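Long-range contacts in trichothecene 3-O-acetyltransferase (PDB 2RKV), which catalyses transfer of an acetyl group from acetyl-coenzyme A to the 3-hydroxyl of trichothecene mycotoxins such as T-2 and deoxynivalenol: residues A[14-19]-A[154-159]; A[20-25]-A[115-120]; A[120-125]-A[403-408]. All coordinates share one frame; numbering follows the deposited sequence. Where two conformers were deposited one is given.

Interaction 1 (A[14-19]-A[154-159]). With ZBA (12,13-Epoxytrichothec-9-ene-3,4,8,15-tetrol-4,15-diacetate-8-isovalerate), chain D.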
loop_
_atom_site.group_PDB
_atom_site.type_symbol
_atom_site.label_atom_id
_atom_site.label_comp_id
_atom_site.label_asym_id
_atom_site.label_seq_id
_atom_site.Cartn_x
_atom_site.Cartn_y
_atom_site.Cartn_z
ATOM N N PRO A 14 13.175 -8.930 -3.179
ATOM C CA PRO A 14 13.717 -8.951 -1.809
ATOM C C PRO A 14 13.047 -7.965 -0.847
ATOM O O PRO A 14 12.844 -8.290 0.329
ATOM C CB PRO A 14 15.184 -8.554 -2.012
ATOM C CG PRO A 14 15.499 -9.030 -3.377
ATOM C CD PRO A 14 14.250 -8.767 -4.180
ATOM N N GLY A 15 12.721 -6.772 -1.343
ATOM C CA GLY A 15 12.075 -5.740 -0.532
ATOM C C GLY A 15 10.700 -6.157 -0.043
ATOM O O GLY A 15 10.357 -5.946 1.124
ATOM N N LEU A 16 9.920 -6.761 -0.934
ATOM C CA LEU A 16 8.549 -7.157 -0.618
ATOM C C LEU A 16 8.509 -8.324 0.365
ATOM O O LEU A 16 7.610 -8.406 1.209
ATOM C CB LEU A 16 7.791 -7.505 -1.897
ATOM C CG LEU A 16 7.642 -6.366 -2.905
ATOM C CD1 LEU A 16 6.741 -6.805 -4.040
ATOM C CD2 LEU A 16 7.098 -5.098 -2.255
ATOM N N LEU A 17 9.499 -9.205 0.266
ATOM C CA LEU A 17 9.569 -10.390 1.127
ATOM C C LEU A 17 9.835 -10.111 2.608
ATOM O O LEU A 17 9.640 -10.997 3.446
ATOM C CB LEU A 17 10.575 -11.414 0.576
ATOM C CG LEU A 17 10.138 -12.234 -0.646
ATOM C CD1 LEU A 17 11.272 -13.115 -1.125
ATOM C CD2 LEU A 17 8.914 -13.080 -0.312
ATOM N N SER A 18 10.252 -8.885 2.939
ATOM C CA SER A 18 10.569 -8.522 4.331
ATOM C C SER A 18 9.553 -7.564 4.987
ATOM O O SER A 18 9.702 -7.187 6.162
ATOM C CB SER A 18 11.975 -7.910 4.403
ATOM O OG SER A 18 12.059 -6.745 3.598
ATOM N N ILE A 19 8.520 -7.197 4.234
ATOM C CA ILE A 19 7.590 -6.135 4.619
ATOM C C ILE A 19 6.183 -6.680 4.864
ATOM O O ILE A 19 5.747 -7.602 4.175
ATOM C CB ILE A 19 7.522 -5.049 3.511
ATOM C CG1 ILE A 19 8.833 -4.252 3.452
ATOM C CG2 ILE A 19 6.336 -4.107 3.719
ATOM C CD1 ILE A 19 8.924 -3.326 2.234
ATOM N N GLY A 154 -0.683 -7.872 5.904
ATOM C CA GLY A 154 -0.474 -8.843 4.824
ATOM C C GLY A 154 0.995 -8.917 4.449
ATOM O O GLY A 154 1.640 -7.884 4.254
ATOM N N GLN A 155 1.521 -10.136 4.325
ATOM C CA GLN A 155 2.911 -10.339 3.910
ATOM C C GLN A 155 3.050 -9.839 2.476
ATOM O O GLN A 155 2.374 -10.351 1.582
ATOM C CB GLN A 155 3.285 -11.821 3.992
ATOM C CG GLN A 155 4.757 -12.059 4.321
ATOM C CD GLN A 155 5.667 -11.401 3.315
ATOM O OE1 GLN A 155 6.418 -10.472 3.647
ATOM N NE2 GLN A 155 5.576 -11.836 2.077
ATOM N N HIS A 156 3.902 -8.856 2.222
ATOM C CA HIS A 156 3.907 -8.207 0.926
ATOM C C HIS A 156 4.367 -9.039 -0.267
ATOM O O HIS A 156 4.044 -8.703 -1.341
ATOM C CB HIS A 156 4.704 -6.867 0.963
ATOM C CG HIS A 156 4.222 -5.806 0.011
ATOM N ND1 HIS A 156 3.757 -6.053 -1.254
ATOM C CD2 HIS A 156 4.129 -4.475 0.172
ATOM C CE1 HIS A 156 3.421 -4.921 -1.839
ATOM N NE2 HIS A 156 3.652 -3.945 -0.994
ATOM N N GLY A 157 5.175 -10.052 -0.024
ATOM C CA GLY A 157 5.512 -10.999 -1.100
ATOM C C GLY A 157 4.274 -11.779 -1.541
ATOM O O GLY A 157 4.142 -12.155 -2.708
ATOM N N ALA A 158 3.367 -12.002 -0.596
ATOM C CA ALA A 158 2.137 -12.767 -0.847
ATOM C C ALA A 158 0.994 -11.928 -1.398
ATOM O O ALA A 158 0.061 -12.466 -2.000
ATOM C CB ALA A 158 1.686 -13.473 0.425
ATOM N N MET A 159 1.048 -10.614 -1.191
ATOM C CA MET A 159 -0.051 -9.755 -1.631
ATOM C C MET A 159 0.329 -8.292 -1.693
ATOM O O MET A 159 1.029 -7.795 -0.816
ATOM C CB MET A 159 -1.274 -9.917 -0.709
ATOM C CG MET A 159 -1.055 -9.484 0.744
ATOM S SD MET A 159 -2.427 -9.983 1.830
ATOM C CE MET A 159 -2.058 -11.732 1.982
HETATM O O18 ZBA D . 10.468 1.803 0.840
HETATM C C44 ZBA D . 10.398 0.689 1.167
HETATM C C45 ZBA D . 11.531 -0.178 1.582
HETATM C C46 ZBA D . 11.559 -0.374 3.027
HETATM C C48 ZBA D . 11.681 0.890 3.706
HETATM C C47 ZBA D . 12.712 -1.142 3.597
HETATM O O17 ZBA D . 9.219 0.062 1.237
HETATM C C31 ZBA D . 7.982 0.777 1.095
HETATM C C30 ZBA D . 7.590 0.939 -0.335
HETATM C C32 ZBA D . 7.003 0.044 1.933
HETATM C C39 ZBA D . 7.343 0.019 3.406
HETATM C C33 ZBA D . 5.972 -0.550 1.417
HETATM C C34 ZBA D . 5.633 -0.545 -0.024
HETATM O O10 ZBA D . 4.643 0.494 -0.160
HETATM C C29 ZBA D . 6.818 -0.225 -0.956
HETATM C C38 ZBA D . 7.716 -1.455 -1.024
HETATM O O12 ZBA D . 9.054 -1.077 -1.309
HETATM C C40 ZBA D . 9.826 -1.806 -2.097
HETATM C C41 ZBA D . 11.198 -1.184 -2.203
HETATM O O13 ZBA D . 9.536 -2.753 -2.654
HETATM C C28 ZBA D . 6.263 0.124 -2.401
HETATM C C37 ZBA D . 7.362 0.306 -3.466
HETATM C C35 ZBA D . 5.368 1.346 -2.243
HETATM C C25 ZBA D . 4.231 0.801 -1.460
HETATM C C36 ZBA D . 5.652 2.724 -2.530
HETATM O O11 ZBA D . 4.983 1.942 -3.490
HETATM C C27 ZBA D . 5.180 -0.925 -2.820
HETATM C C26 ZBA D . 3.868 -0.412 -2.256
HETATM O O16 ZBA D . 3.183 -1.370 -1.498
HETATM O O14 ZBA D . 5.100 -0.849 -4.247
HETATM C C42 ZBA D . 4.723 -1.822 -5.067
HETATM O O15 ZBA D . 4.680 -1.683 -6.246
HETATM C C43 ZBA D . 4.334 -3.002 -4.341
#

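Interaction 2 (A[20-25]-A[115-120])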
loop_
_atom_site.group_PDB
_atom_site.type_symbol
_atom_site.label_atom_id
_atom_site.label_comp_id
_atom_site.label_asym_id
_atom_site.label_seq_id
_atom_site.Cartn_x
_atom_site.Cartn_y
_atom_site.Cartn_z
ATOM N N TYR A 20 5.496 -6.096 5.843
ATOM C CA TYR A 20 4.060 -6.280 6.023
ATOM C C TYR A 20 3.295 -4.988 5.759
ATOM O O TYR A 20 3.628 -3.931 6.315
ATOM C CB TYR A 20 3.745 -6.790 7.430
ATOM C CG TYR A 20 3.920 -8.281 7.556
ATOM C CD1 TYR A 20 5.172 -8.840 7.798
ATOM C CD2 TYR A 20 2.826 -9.136 7.408
ATOM C CE1 TYR A 20 5.333 -10.226 7.902
ATOM C CE2 TYR A 20 2.973 -10.522 7.517
ATOM C CZ TYR A 20 4.223 -11.056 7.753
ATOM O OH TYR A 20 4.359 -12.422 7.854
ATOM N N THR A 21 2.270 -5.077 4.910
ATOM C CA THR A 21 1.350 -3.960 4.680
ATOM C C THR A 21 0.262 -3.963 5.746
ATOM O O THR A 21 -0.429 -4.972 5.914
ATOM C CB THR A 21 0.667 -4.057 3.299
ATOM O OG1 THR A 21 1.667 -4.109 2.272
ATOM C CG2 THR A 21 -0.263 -2.856 3.065
ATOM N N GLN A 22 0.105 -2.840 6.449
ATOM C CA GLN A 22 -0.915 -2.710 7.496
ATOM C C GLN A 22 -2.023 -1.753 7.080
ATOM O O GLN A 22 -1.777 -0.752 6.414
ATOM C CB GLN A 22 -0.309 -2.180 8.803
ATOM C CG GLN A 22 0.944 -2.903 9.281
ATOM C CD GLN A 22 1.754 -2.050 10.233
ATOM O OE1 GLN A 22 1.762 -0.818 10.125
ATOM N NE2 GLN A 22 2.455 -2.695 11.162
ATOM N N ILE A 23 -3.249 -2.055 7.495
ATOM C CA ILE A 23 -4.356 -1.118 7.355
ATOM C C ILE A 23 -5.262 -1.304 8.569
ATOM O O ILE A 23 -5.442 -2.437 9.043
ATOM C CB ILE A 23 -5.120 -1.307 6.002
ATOM C CG1 ILE A 23 -6.122 -0.171 5.735
ATOM C CG2 ILE A 23 -5.776 -2.708 5.927
ATOM C CD1 ILE A 23 -5.484 1.174 5.374
ATOM N N SER A 24 -5.792 -0.194 9.083
ATOM C CA SER A 24 -6.699 -0.220 10.223
ATOM C C SER A 24 -8.060 0.342 9.862
ATOM O O SER A 24 -8.159 1.355 9.156
ATOM C CB SER A 24 -6.123 0.569 11.413
ATOM O OG SER A 24 -4.871 0.033 11.821
ATOM N N LEU A 25 -9.099 -0.328 10.368
ATOM C CA LEU A 25 -10.480 0.090 10.217
ATOM C C LEU A 25 -11.028 0.387 11.615
ATOM O O LEU A 25 -10.929 -0.445 12.515
ATOM C CB LEU A 25 -11.300 -1.020 9.529
ATOM C CG LEU A 25 -11.112 -1.242 8.014
ATOM C CD1 LEU A 25 -9.692 -1.607 7.625
ATOM C CD2 LEU A 25 -12.095 -2.301 7.479
ATOM N N ILE A 115 1.109 -0.559 19.025
ATOM C CA ILE A 115 -0.020 -0.691 19.936
ATOM C C ILE A 115 -1.203 -1.411 19.270
ATOM O O ILE A 115 -1.853 -2.255 19.903
ATOM C CB ILE A 115 -0.452 0.697 20.469
ATOM C CG1 ILE A 115 0.727 1.369 21.188
ATOM C CG2 ILE A 115 -1.677 0.593 21.402
ATOM C CD1 ILE A 115 0.450 2.800 21.607
ATOM N N ILE A 116 -1.483 -1.084 18.005
ATOM C CA ILE A 116 -2.710 -1.581 17.361
ATOM C C ILE A 116 -2.513 -2.569 16.186
ATOM O O ILE A 116 -3.499 -3.058 15.625
ATOM C CB ILE A 116 -3.699 -0.411 16.993
ATOM C CG1 ILE A 116 -3.030 0.669 16.126
ATOM C CG2 ILE A 116 -4.262 0.248 18.272
ATOM C CD1 ILE A 116 -2.613 0.230 14.741
ATOM N N ALA A 117 -1.261 -2.878 15.852
ATOM C CA ALA A 117 -0.946 -3.867 14.809
ATOM C C ALA A 117 -0.304 -5.127 15.405
ATOM O O ALA A 117 0.410 -5.037 16.409
ATOM C CB ALA A 117 -0.041 -3.259 13.736
ATOM N N PRO A 118 -0.548 -6.302 14.788
ATOM C CA PRO A 118 0.000 -7.570 15.298
ATOM C C PRO A 118 1.477 -7.810 14.967
ATOM O O PRO A 118 2.105 -8.701 15.552
ATOM C CB PRO A 118 -0.872 -8.623 14.608
ATOM C CG PRO A 118 -1.266 -7.987 13.326
ATOM C CD PRO A 118 -1.387 -6.509 13.588
ATOM N N ARG A 119 2.024 -7.030 14.040
ATOM C CA ARG A 119 3.422 -7.152 13.634
ATOM C C ARG A 119 3.843 -5.835 12.984
ATOM O O ARG A 119 3.024 -5.160 12.371
ATOM C CB ARG A 119 3.600 -8.313 12.641
ATOM C CG ARG A 119 5.020 -8.449 12.091
ATOM C CD ARG A 119 5.272 -9.845 11.568
ATOM N NE ARG A 119 6.587 -9.981 10.947
ATOM C CZ ARG A 119 7.181 -11.148 10.696
ATOM N NH1 ARG A 119 8.369 -11.180 10.114
ATOM N NH2 ARG A 119 6.591 -12.286 11.042
ATOM N N LYS A 120 5.116 -5.479 13.120
ATOM C CA LYS A 120 5.616 -4.240 12.515
ATOM C C LYS A 120 5.661 -4.324 10.992
ATOM O O LYS A 120 5.751 -5.413 10.418
ATOM C CB LYS A 120 6.992 -3.884 13.075
ATOM C CG LYS A 120 6.945 -3.422 14.529
ATOM C CD LYS A 120 8.344 -3.238 15.124
ATOM C CE LYS A 120 9.118 -2.133 14.412
ATOM N NZ LYS A 120 8.527 -0.787 14.662
#

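Interaction 3 (A[120-125]-A[403-408])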
loop_
_atom_site.group_PDB
_atom_site.type_symbol
_atom_site.label_atom_id
_atom_site.label_comp_id
_atom_site.label_asym_id
_atom_site.label_seq_id
_atom_site.Cartn_x
_atom_site.Cartn_y
_atom_site.Cartn_z
ATOM N N LYS A 120 5.116 -5.479 13.120
ATOM C CA LYS A 120 5.616 -4.240 12.515
ATOM C C LYS A 120 5.661 -4.324 10.992
ATOM O O LYS A 120 5.751 -5.413 10.418
ATOM C CB LYS A 120 6.992 -3.884 13.075
ATOM C CG LYS A 120 6.945 -3.422 14.529
ATOM C CD LYS A 120 8.344 -3.238 15.124
ATOM C CE LYS A 120 9.118 -2.133 14.412
ATOM N NZ LYS A 120 8.527 -0.787 14.662
ATOM N N THR A 121 5.588 -3.163 10.345
ATOM C CA THR A 121 5.719 -3.054 8.899
ATOM C C THR A 121 7.092 -3.524 8.409
ATOM O O THR A 121 7.197 -4.286 7.438
ATOM C CB THR A 121 5.500 -1.597 8.458
ATOM O OG1 THR A 121 4.144 -1.217 8.727
ATOM C CG2 THR A 121 5.790 -1.438 6.973
ATOM N N LEU A 122 8.137 -3.057 9.087
ATOM C CA LEU A 122 9.504 -3.332 8.687
ATOM C C LEU A 122 10.100 -4.465 9.520
ATOM O O LEU A 122 9.624 -4.725 10.627
ATOM C CB LEU A 122 10.351 -2.054 8.803
ATOM C CG LEU A 122 9.846 -0.866 7.972
ATOM C CD1 LEU A 122 10.623 0.422 8.284
ATOM C CD2 LEU A 122 9.846 -1.161 6.462
ATOM N N PRO A 123 11.136 -5.151 8.981
ATOM C CA PRO A 123 11.807 -6.238 9.699
ATOM C C PRO A 123 12.706 -5.702 10.815
ATOM O O PRO A 123 13.934 -5.833 10.751
ATOM C CB PRO A 123 12.635 -6.918 8.604
ATOM C CG PRO A 123 12.943 -5.824 7.643
ATOM C CD PRO A 123 11.711 -4.949 7.634
ATOM N N ILE A 124 12.077 -5.096 11.814
ATOM C CA ILE A 124 12.763 -4.462 12.933
ATOM C C ILE A 124 12.211 -5.057 14.219
ATOM O O ILE A 124 10.997 -5.179 14.380
ATOM C CB ILE A 124 12.540 -2.917 12.937
ATOM C CG1 ILE A 124 13.190 -2.270 11.710
ATOM C CG2 ILE A 124 13.062 -2.281 14.246
ATOM C CD1 ILE A 124 12.754 -0.837 11.444
ATOM N N GLY A 125 13.108 -5.449 15.121
ATOM C CA GLY A 125 12.703 -5.910 16.445
ATOM C C GLY A 125 12.473 -7.406 16.533
ATOM O O GLY A 125 12.784 -8.143 15.593
ATOM N N PRO A 403 -1.608 2.496 9.784
ATOM C CA PRO A 403 -0.774 2.754 10.972
ATOM C C PRO A 403 0.534 3.502 10.699
ATOM O O PRO A 403 1.179 3.321 9.657
ATOM C CB PRO A 403 -0.467 1.340 11.495
ATOM C CG PRO A 403 -1.701 0.555 11.097
ATOM C CD PRO A 403 -1.945 1.064 9.674
ATOM N N ILE A 404 0.916 4.340 11.653
ATOM C CA ILE A 404 2.225 4.976 11.626
ATOM C C ILE A 404 3.325 3.946 11.917
ATOM O O ILE A 404 3.141 3.024 12.720
ATOM C CB ILE A 404 2.290 6.174 12.621
ATOM C CG1 ILE A 404 3.472 7.094 12.297
ATOM C CG2 ILE A 404 2.313 5.701 14.083
ATOM C CD1 ILE A 404 3.378 8.469 12.962
ATOM N N PHE A 405 4.452 4.104 11.238
ATOM C CA PHE A 405 5.643 3.319 11.504
ATOM C C PHE A 405 6.862 4.233 11.366
ATOM O O PHE A 405 6.712 5.466 11.410
ATOM C CB PHE A 405 5.709 2.048 10.630
ATOM C CG PHE A 405 5.760 2.294 9.135
ATOM C CD1 PHE A 405 6.914 1.987 8.414
ATOM C CD2 PHE A 405 4.640 2.761 8.436
ATOM C CE1 PHE A 405 6.978 2.181 7.021
ATOM C CE2 PHE A 405 4.688 2.954 7.039
ATOM C CZ PHE A 405 5.868 2.656 6.334
ATOM N N GLU A 406 8.052 3.655 11.237
ATOM C CA GLU A 406 9.256 4.475 11.101
ATOM C C GLU A 406 9.106 5.407 9.900
ATOM O O GLU A 406 8.568 5.004 8.866
ATOM C CB GLU A 406 10.508 3.610 10.932
ATOM C CG GLU A 406 10.960 2.882 12.204
ATOM C CD GLU A 406 10.191 1.586 12.480
ATOM O OE1 GLU A 406 9.367 1.166 11.630
ATOM O OE2 GLU A 406 10.422 0.988 13.556
ATOM N N PRO A 407 9.567 6.663 10.038
ATOM C CA PRO A 407 9.602 7.537 8.873
ATOM C C PRO A 407 10.466 6.925 7.777
ATOM O O PRO A 407 11.515 6.336 8.066
ATOM C CB PRO A 407 10.252 8.818 9.418
ATOM C CG PRO A 407 9.936 8.806 10.865
ATOM C CD PRO A 407 10.040 7.354 11.252
ATOM N N VAL A 408 9.998 7.042 6.540
ATOM C CA VAL A 408 10.735 6.606 5.365
ATOM C C VAL A 408 10.653 7.768 4.387
ATOM O O VAL A 408 9.609 7.982 3.759
ATOM C CB VAL A 408 10.110 5.336 4.724
ATOM C CG1 VAL A 408 10.881 4.921 3.474
ATOM C CG2 VAL A 408 10.054 4.184 5.730
HETATM O O HOH W 1 7.920 -0.989 11.165
#

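Interaction 1 (A[14-19]-A[154-159])
L16 lays its CD2 methyl over one face of the H156 imidazole, 3.6 Å from the ring centroid and only 7° off the ring normal, a well-centred CH-pi contact. The backbone comes close as well: L16 O approaches H156 CB to 3.3 Å. H156 reaches this place with CG swung roughly anti to the backbone N but short of a staggered setting (chi1 -149°), which brings the ring against L16 with its edge turned to the bound toxin. There NE2 meets the hydroxyl O16 of T-2 in the plane of the ring, at 2.7 Å and almost straight (177°); either partner could be the donor. O16 belongs to the 3-position that the enzyme acetylates, and H156 opens the HxxxD signature of the BAHD acyltransferases. The pose is consistent with the family mechanism, in which this histidine acts as the general base on the acceptor hydroxyl.

One backbone bond helps fix where the imidazole starts. H156 N donates to I19 O at 3.0 Å, just as strand 147-155 ends and the chain turns into helical angles. Alongside this bond, I19 and H156 point the same way, and I19 CG2 sits near the ring edge. The CD1 end of I19 goes on to the toxin, 3.5 Å from ester oxygen O17, while L16 CD2 is 3.4 Å from acetate oxygen O13. One leucine methyl therefore borders both the histidine face and the substrate. Farther from the pocket, G157 has no side chain, and L17 CD2 comes to 4.1 Å from its CA; V60 of strand 59-63 packs on L17 too. The turn carrying these leucines is tied locally by S18 OG, which donates to G15 O at 3.1 Å from above the carbonyl plane.

Interaction 2 (A[20-25]-A[115-120])
Y20 and R119 meet where the arginine chain passes obliquely over one face of the phenol ring. R119 CD makes the CH-pi contact, 4.1 Å from the ring centroid, and NE comes within 3.3 Å of Y20 CE1. With the two planes 36° apart, the guanidinium is tilted rather than stacked, and CE1 lies under its face toward the rim. An extended arginine, CG anti to the backbone N (chi1 176°), carries the group that far.

Two residues along the strand, Q22 reaches across with NE2 and donates to R119 O at 2.8 Å. The bond is bent, 140° at the hydrogen, yet R119 O lies in the amide plane of Q22 and the donor lies in the carbonyl plane. A117 CB presses against the same NE2 at 3.6 Å. Next along, I116 CD1 touches S24 OG at 3.7 Å.

A second shell sets these groups. Y20 OH bonds to P135 O and R119 NH2 to P133 O, so both ends of the first pair are tied to one loop. The Q22 amide is held from both ends, by E113 through NE2 and R402 through OE1, while N153 ND2 gives R119 O another donor, and S24 OG and T151 OG1 share a hydrogen bond. The contact thus lays the chain leaving helix 113-116 across one face of the five-stranded sheet, over strand 20-28 and its neighbour 147-155.

Interaction 3 (A[120-125]-A[403-408])
Two irregular loops run past each other here, closest at T121 and F405 with their CA atoms 6.9 Å apart. T121 sets its CG2 methyl over one face of the F405 ring, 4.0 Å from the centroid and displaced toward the rim; its OG1 bonds to R402 NH2. L122 takes the edge instead, with CD1 at 4.0 Å from F405 CD1.

E406, bent at chi2 (82°), presents its carboxylate to the first loop. OE2 receives K120 NZ on its syn side in a 2.8 Å salt bridge, and E113 is a second acidic partner of that amine. The other oxygen, OE1, accepts at 2.6 Å from a water, which in turn accepts from L122 N at 2.9 Å. The solvent-exposed I124 comes tip to tip with the carboxylate, its CD1 at 3.6 Å from E406 OE2.

L122 also touches the bound T-2, so the 120-125 side of the contact lines the toxin pocket. W231 of strand 229-236 meets the F405 ring, and its NE1 donates to E406 O. Residues 403-408 cross from strand 399-401, at the edge of the five-stranded sheet, to strand 411-414 in the seven-stranded one, with helix 113-116 packed beside them.

In the fold
The three contacts adjoin one another around strand 20-28 of the five-stranded sheet. Interactions 1 and 2 are buried and share the pairing of strands 20-28 and 147-155, where G154 N bonds to T21 O; interaction 3 is partly buried and has no regular helix or strand in either segment. K120 belongs to both 2 and 3, and T121 O receives Y20 N between them. Chemistry changes with place: methyls, one imidazole and a substrate hydroxyl in interaction 1; an amide-to-carbonyl bond, and an arginine chain over a phenol ring, in interaction 2; a salt bridge and a bridging water in interaction 3. Interactions 1 and 3 both reach T-2, whereas the Y20 side chain of interaction 2 stays about 9 Å from it.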